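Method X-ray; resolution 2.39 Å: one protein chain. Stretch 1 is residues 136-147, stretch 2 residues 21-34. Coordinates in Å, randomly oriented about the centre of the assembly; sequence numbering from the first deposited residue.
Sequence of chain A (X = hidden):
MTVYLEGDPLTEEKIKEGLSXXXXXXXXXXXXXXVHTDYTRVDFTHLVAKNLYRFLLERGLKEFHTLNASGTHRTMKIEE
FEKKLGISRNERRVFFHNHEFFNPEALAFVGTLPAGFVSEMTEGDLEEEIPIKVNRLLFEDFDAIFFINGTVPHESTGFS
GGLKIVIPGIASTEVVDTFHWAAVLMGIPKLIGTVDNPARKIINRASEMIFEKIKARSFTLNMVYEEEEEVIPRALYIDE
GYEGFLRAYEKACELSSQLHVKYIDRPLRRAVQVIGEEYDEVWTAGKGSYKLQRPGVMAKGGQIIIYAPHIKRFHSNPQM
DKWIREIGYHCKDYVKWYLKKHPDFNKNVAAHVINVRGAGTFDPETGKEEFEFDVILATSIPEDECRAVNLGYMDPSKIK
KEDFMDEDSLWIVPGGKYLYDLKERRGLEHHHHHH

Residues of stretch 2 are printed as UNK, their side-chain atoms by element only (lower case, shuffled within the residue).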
# COMPACT_ATOMS: atom_id res chain seq x y z
N ARG A 136 9.20 -8.90 -15.46
CA ARG A 136 10.40 -9.54 -15.99
C ARG A 136 11.58 -8.57 -16.06
O ARG A 136 12.74 -9.00 -16.18
CB ARG A 136 10.13 -10.22 -17.34
CG ARG A 136 9.43 -9.32 -18.33
CD ARG A 136 9.32 -10.00 -19.68
NE ARG A 136 9.80 -9.12 -20.74
CZ ARG A 136 10.93 -9.30 -21.42
NH1 ARG A 136 11.70 -10.36 -21.17
NH2 ARG A 136 11.28 -8.43 -22.36
N LEU A 137 11.30 -7.27 -15.95
CA LEU A 137 12.36 -6.26 -15.89
C LEU A 137 13.40 -6.53 -14.81
O LEU A 137 14.59 -6.27 -15.02
CB LEU A 137 11.80 -4.85 -15.73
CG LEU A 137 11.50 -4.06 -17.01
CD1 LEU A 137 10.68 -2.83 -16.64
CD2 LEU A 137 12.78 -3.65 -17.73
N LEU A 138 12.97 -7.05 -13.66
CA LEU A 138 13.90 -7.42 -12.59
C LEU A 138 15.08 -8.28 -13.04
O LEU A 138 16.12 -8.27 -12.38
CB LEU A 138 13.19 -8.13 -11.45
CG LEU A 138 12.34 -7.19 -10.60
CD1 LEU A 138 11.87 -7.94 -9.36
CD2 LEU A 138 13.12 -5.92 -10.25
N PHE A 139 14.92 -9.02 -14.14
CA PHE A 139 15.92 -10.01 -14.53
C PHE A 139 16.66 -9.71 -15.82
O PHE A 139 17.38 -10.57 -16.34
CB PHE A 139 15.28 -11.41 -14.57
CG PHE A 139 14.44 -11.69 -13.37
CD1 PHE A 139 15.03 -11.90 -12.12
CD2 PHE A 139 13.05 -11.67 -13.46
CE1 PHE A 139 14.26 -12.12 -10.99
CE2 PHE A 139 12.26 -11.88 -12.33
CZ PHE A 139 12.87 -12.10 -11.08
N GLU A 140 16.49 -8.50 -16.33
CA GLU A 140 17.23 -8.05 -17.51
C GLU A 140 18.66 -7.62 -17.14
O GLU A 140 19.02 -7.66 -15.96
CB GLU A 140 16.48 -6.92 -18.21
CG GLU A 140 14.99 -7.14 -18.15
CD GLU A 140 14.30 -6.83 -19.46
OE1 GLU A 140 14.82 -5.97 -20.21
OE2 GLU A 140 13.24 -7.45 -19.73
N ASP A 141 19.45 -7.23 -18.13
CA ASP A 141 20.86 -6.90 -17.89
C ASP A 141 21.07 -5.55 -17.18
O ASP A 141 21.67 -4.63 -17.74
CB ASP A 141 21.66 -6.94 -19.20
CG ASP A 141 21.05 -6.05 -20.31
OD1 ASP A 141 19.98 -5.44 -20.08
OD2 ASP A 141 21.64 -5.97 -21.41
N PHE A 142 20.60 -5.43 -15.94
CA PHE A 142 20.86 -4.20 -15.18
C PHE A 142 22.10 -4.32 -14.31
O PHE A 142 22.41 -5.39 -13.80
CB PHE A 142 19.64 -3.77 -14.35
CG PHE A 142 18.50 -3.25 -15.18
CD1 PHE A 142 18.61 -2.04 -15.86
CD2 PHE A 142 17.32 -3.99 -15.29
CE1 PHE A 142 17.56 -1.57 -16.66
CE2 PHE A 142 16.25 -3.53 -16.09
CZ PHE A 142 16.37 -2.31 -16.77
N ASP A 143 22.82 -3.21 -14.17
CA ASP A 143 24.00 -3.20 -13.31
C ASP A 143 23.60 -2.91 -11.87
O ASP A 143 24.28 -3.33 -10.93
CB ASP A 143 25.01 -2.16 -13.81
CG ASP A 143 25.59 -2.51 -15.16
OD1 ASP A 143 25.57 -1.64 -16.06
OD2 ASP A 143 26.07 -3.67 -15.32
N ALA A 144 22.50 -2.18 -11.70
CA ALA A 144 21.98 -1.91 -10.37
C ALA A 144 20.48 -1.68 -10.45
O ALA A 144 19.97 -1.14 -11.45
CB ALA A 144 22.67 -0.72 -9.73
N ILE A 145 19.79 -2.11 -9.40
CA ILE A 145 18.37 -1.87 -9.27
C ILE A 145 18.13 -1.17 -7.94
O ILE A 145 18.53 -1.68 -6.89
CB ILE A 145 17.57 -3.16 -9.31
CG1 ILE A 145 17.95 -3.97 -10.56
CG2 ILE A 145 16.08 -2.85 -9.32
CD1 ILE A 145 17.09 -5.21 -10.77
N PHE A 146 17.48 -0.02 -8.00
CA PHE A 146 17.25 0.80 -6.82
C PHE A 146 15.77 0.80 -6.53
O PHE A 146 14.97 1.20 -7.36
CB PHE A 146 17.71 2.22 -7.10
CG PHE A 146 19.13 2.31 -7.57
CD1 PHE A 146 19.43 2.39 -8.92
CD2 PHE A 146 20.18 2.28 -6.65
CE1 PHE A 146 20.75 2.46 -9.35
CE2 PHE A 146 21.50 2.35 -7.07
CZ PHE A 146 21.79 2.45 -8.43
N PHE A 147 15.41 0.33 -5.35
CA PHE A 147 14.01 0.32 -4.97
C PHE A 147 13.79 1.45 -3.96
O PHE A 147 14.24 1.36 -2.81
CB PHE A 147 13.64 -1.01 -4.32
CG PHE A 147 13.83 -2.22 -5.20
CD1 PHE A 147 12.74 -2.82 -5.84
CD2 PHE A 147 15.10 -2.81 -5.37
CE1 PHE A 147 12.90 -3.96 -6.64
CE2 PHE A 147 15.27 -3.94 -6.16
CZ PHE A 147 14.17 -4.53 -6.80
N UNK A 21 27.55 8.98 -1.91
CA UNK A 21 28.30 7.90 -1.29
C UNK A 21 27.96 6.55 -1.93
O UNK A 21 28.85 5.82 -2.37
c UNK A 21 28.01 7.89 0.21
c UNK A 21 28.43 6.94 2.50
c UNK A 21 28.74 6.81 1.00
c UNK A 21 29.18 5.88 3.31
n UNK A 21 28.64 5.74 4.70
N UNK A 22 26.66 6.25 -2.01
CA UNK A 22 26.18 5.01 -2.62
C UNK A 22 26.62 4.82 -4.09
O UNK A 22 27.05 3.72 -4.48
c UNK A 22 23.89 4.04 -3.48
c UNK A 22 24.65 4.93 -2.51
c UNK A 22 23.98 2.57 -3.07
c UNK A 22 22.45 4.49 -3.56
N UNK A 23 26.53 5.90 -4.88
CA UNK A 23 26.93 5.88 -6.29
C UNK A 23 28.44 5.71 -6.44
O UNK A 23 28.92 5.01 -7.34
c UNK A 23 24.96 7.16 -7.20
c UNK A 23 26.48 7.16 -7.02
c UNK A 23 27.19 7.29 -8.37
N UNK A 24 29.18 6.36 -5.55
CA UNK A 24 30.63 6.26 -5.54
C UNK A 24 31.07 4.80 -5.35
O UNK A 24 32.07 4.37 -5.93
o UNK A 24 32.13 7.63 -1.47
c UNK A 24 32.01 6.56 -2.12
c UNK A 24 31.22 7.18 -4.46
o UNK A 24 31.63 5.47 -1.61
c UNK A 24 32.35 6.59 -3.62
N UNK A 25 30.30 4.04 -4.57
CA UNK A 25 30.59 2.63 -4.34
C UNK A 25 30.09 1.70 -5.46
O UNK A 25 30.45 0.52 -5.51
o UNK A 25 29.75 -0.16 -2.66
c UNK A 25 29.23 0.93 -3.02
c UNK A 25 30.07 2.19 -2.96
o UNK A 25 28.05 1.02 -3.44
N UNK A 26 29.28 2.23 -6.37
CA UNK A 26 28.92 1.47 -7.57
C UNK A 26 30.09 1.45 -8.53
O UNK A 26 30.73 2.47 -8.76
c UNK A 26 25.61 2.35 -6.93
c UNK A 26 27.71 2.07 -8.28
c UNK A 26 26.34 1.48 -7.94
c UNK A 26 26.45 0.04 -7.45
N UNK A 27 30.37 0.28 -9.10
CA UNK A 27 31.54 0.10 -9.94
C UNK A 27 31.29 0.34 -11.42
O UNK A 27 31.98 1.13 -12.07
N UNK A 28 30.29 -0.37 -11.95
CA UNK A 28 29.89 -0.22 -13.34
C UNK A 28 28.45 0.28 -13.42
O UNK A 28 27.55 -0.32 -12.82
c UNK A 28 30.00 -1.56 -14.08
c UNK A 28 28.79 -2.96 -17.49
c UNK A 28 29.19 -2.98 -16.02
c UNK A 28 29.36 -1.56 -15.48
n UNK A 28 28.58 -4.33 -18.05
N UNK A 29 28.22 1.37 -14.15
CA UNK A 29 26.84 1.75 -14.44
C UNK A 29 26.65 2.25 -15.86
O UNK A 29 27.02 3.38 -16.19
c UNK A 29 25.63 2.16 -12.27
c UNK A 29 27.44 3.75 -13.02
c UNK A 29 26.31 2.82 -13.47
N UNK A 30 26.08 1.40 -16.70
CA UNK A 30 25.55 1.87 -17.97
C UNK A 30 24.02 1.75 -17.94
O UNK A 30 23.33 2.70 -18.27
c UNK A 30 26.18 1.16 -19.18
n UNK A 30 27.30 -2.53 -21.74
c UNK A 30 27.64 -0.72 -20.02
c UNK A 30 26.75 -0.21 -18.88
c UNK A 30 26.82 -1.21 -21.22
N UNK A 31 23.52 0.60 -17.48
CA UNK A 31 22.08 0.31 -17.40
C UNK A 31 21.62 0.18 -15.94
O UNK A 31 22.12 -0.68 -15.19
c UNK A 31 19.61 -2.33 -20.92
c UNK A 31 21.76 -0.98 -18.15
c UNK A 31 19.84 -1.62 -19.59
n UNK A 31 18.34 -3.13 -20.86
c UNK A 31 21.16 -0.83 -19.54
N UNK A 32 20.65 1.00 -15.55
CA UNK A 32 20.13 1.04 -14.19
C UNK A 32 18.59 0.96 -14.19
O UNK A 32 17.95 1.43 -15.12
c UNK A 32 21.83 2.07 -12.63
c UNK A 32 19.50 3.02 -12.72
c UNK A 32 20.61 2.34 -13.50
N UNK A 33 18.01 0.35 -13.15
CA UNK A 33 16.55 0.33 -13.01
C UNK A 33 16.14 0.94 -11.68
O UNK A 33 16.68 0.58 -10.61
c UNK A 33 14.16 -2.83 -12.88
c UNK A 33 16.01 -1.11 -13.10
c UNK A 33 14.51 -1.35 -12.88
c UNK A 33 13.67 -0.61 -13.92
N UNK A 34 15.17 1.86 -11.74
CA UNK A 34 14.61 2.44 -10.52
C UNK A 34 13.15 2.04 -10.38
O UNK A 34 12.30 2.43 -11.20
c UNK A 34 16.24 4.38 -10.50
c UNK A 34 14.09 4.55 -9.20
c UNK A 34 14.77 3.99 -10.46
O HOH W 1 15.37 -2.99 -21.25

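Position 21 carries four carbons in a row ending in nitrogen, extended and beyond reach of stretch 1: K21. Position 22, in the same helix, has four carbons forked at the second, one fork tip 4.2 Å from CE2 of F146; it is L22. Position 23 shows one carbon bearing two others and makes no contact, which gives V23. At 24, three carbons end in two oxygens, and at 25, two carbons do so; both are exposed and out of reach of stretch 1, and they are E24 and D25.

Position 26 again has four carbons forked at the second. One terminal carbon lies 4.1 Å from CZ of F146, at the ring edge, and the other 4.5 Å from CB of A144. This is L26. Position 27 has no side-chain atoms, hence G27. Position 28 is a row of four carbons ending in nitrogen, with that nitrogen 3.8 Å from OD2 of D143, a long salt bridge: K28, though poorly ordered. Position 29, one carbon carrying two, is V29 and contributes little.

Position 30 is another four-carbon row with a terminal nitrogen, K30; its main contact is through the backbone, where its N donates to OD1 of D143 at 3.1 Å. Position 31 also has four carbons in a row ending in nitrogen, which makes it K31; this nitrogen lies 2.9 Å from OD1 of D141. The salt bridge is hydrogen-bonded, and a water whose O is 3.0 Å from K31 NZ and 3.2 Å from E140 OE1 links the two, accepting from the amine and donating to the carboxylate.

Position 32 has one carbon carrying two, one of them 3.5 Å from CE1 of F146 at the ring edge: V32. Position 33 has four carbons forked at the second. Its CB sits 3.6 Å from the centroid of the F142 ring, squarely over the face, and a fork tip reaches CG2 of I145 at 4.0 Å; this is L33. Position 34, one carbon bearing two, has a tip 4.1 Å from CD1 of F146 and is V34.

The contact is a parallel strand pairing with a polar entrance. D143 N donates to K31 O (2.8 Å), while D143 OD1 accepts from K30 N and, weakly, from K31 N (3.4 Å), so one aspartate fastens the backbone just before the strands align. L33 is held through both of its backbone polar atoms: its N donates to A144 O (3.0 Å) and its O accepts from F146 N (2.8 Å). F146 packs with V32 and V34 on one face of the sheet; L33 and I145 occupy the other.

Stretch 2 (21-34) KLVEDLGKVKKVLV
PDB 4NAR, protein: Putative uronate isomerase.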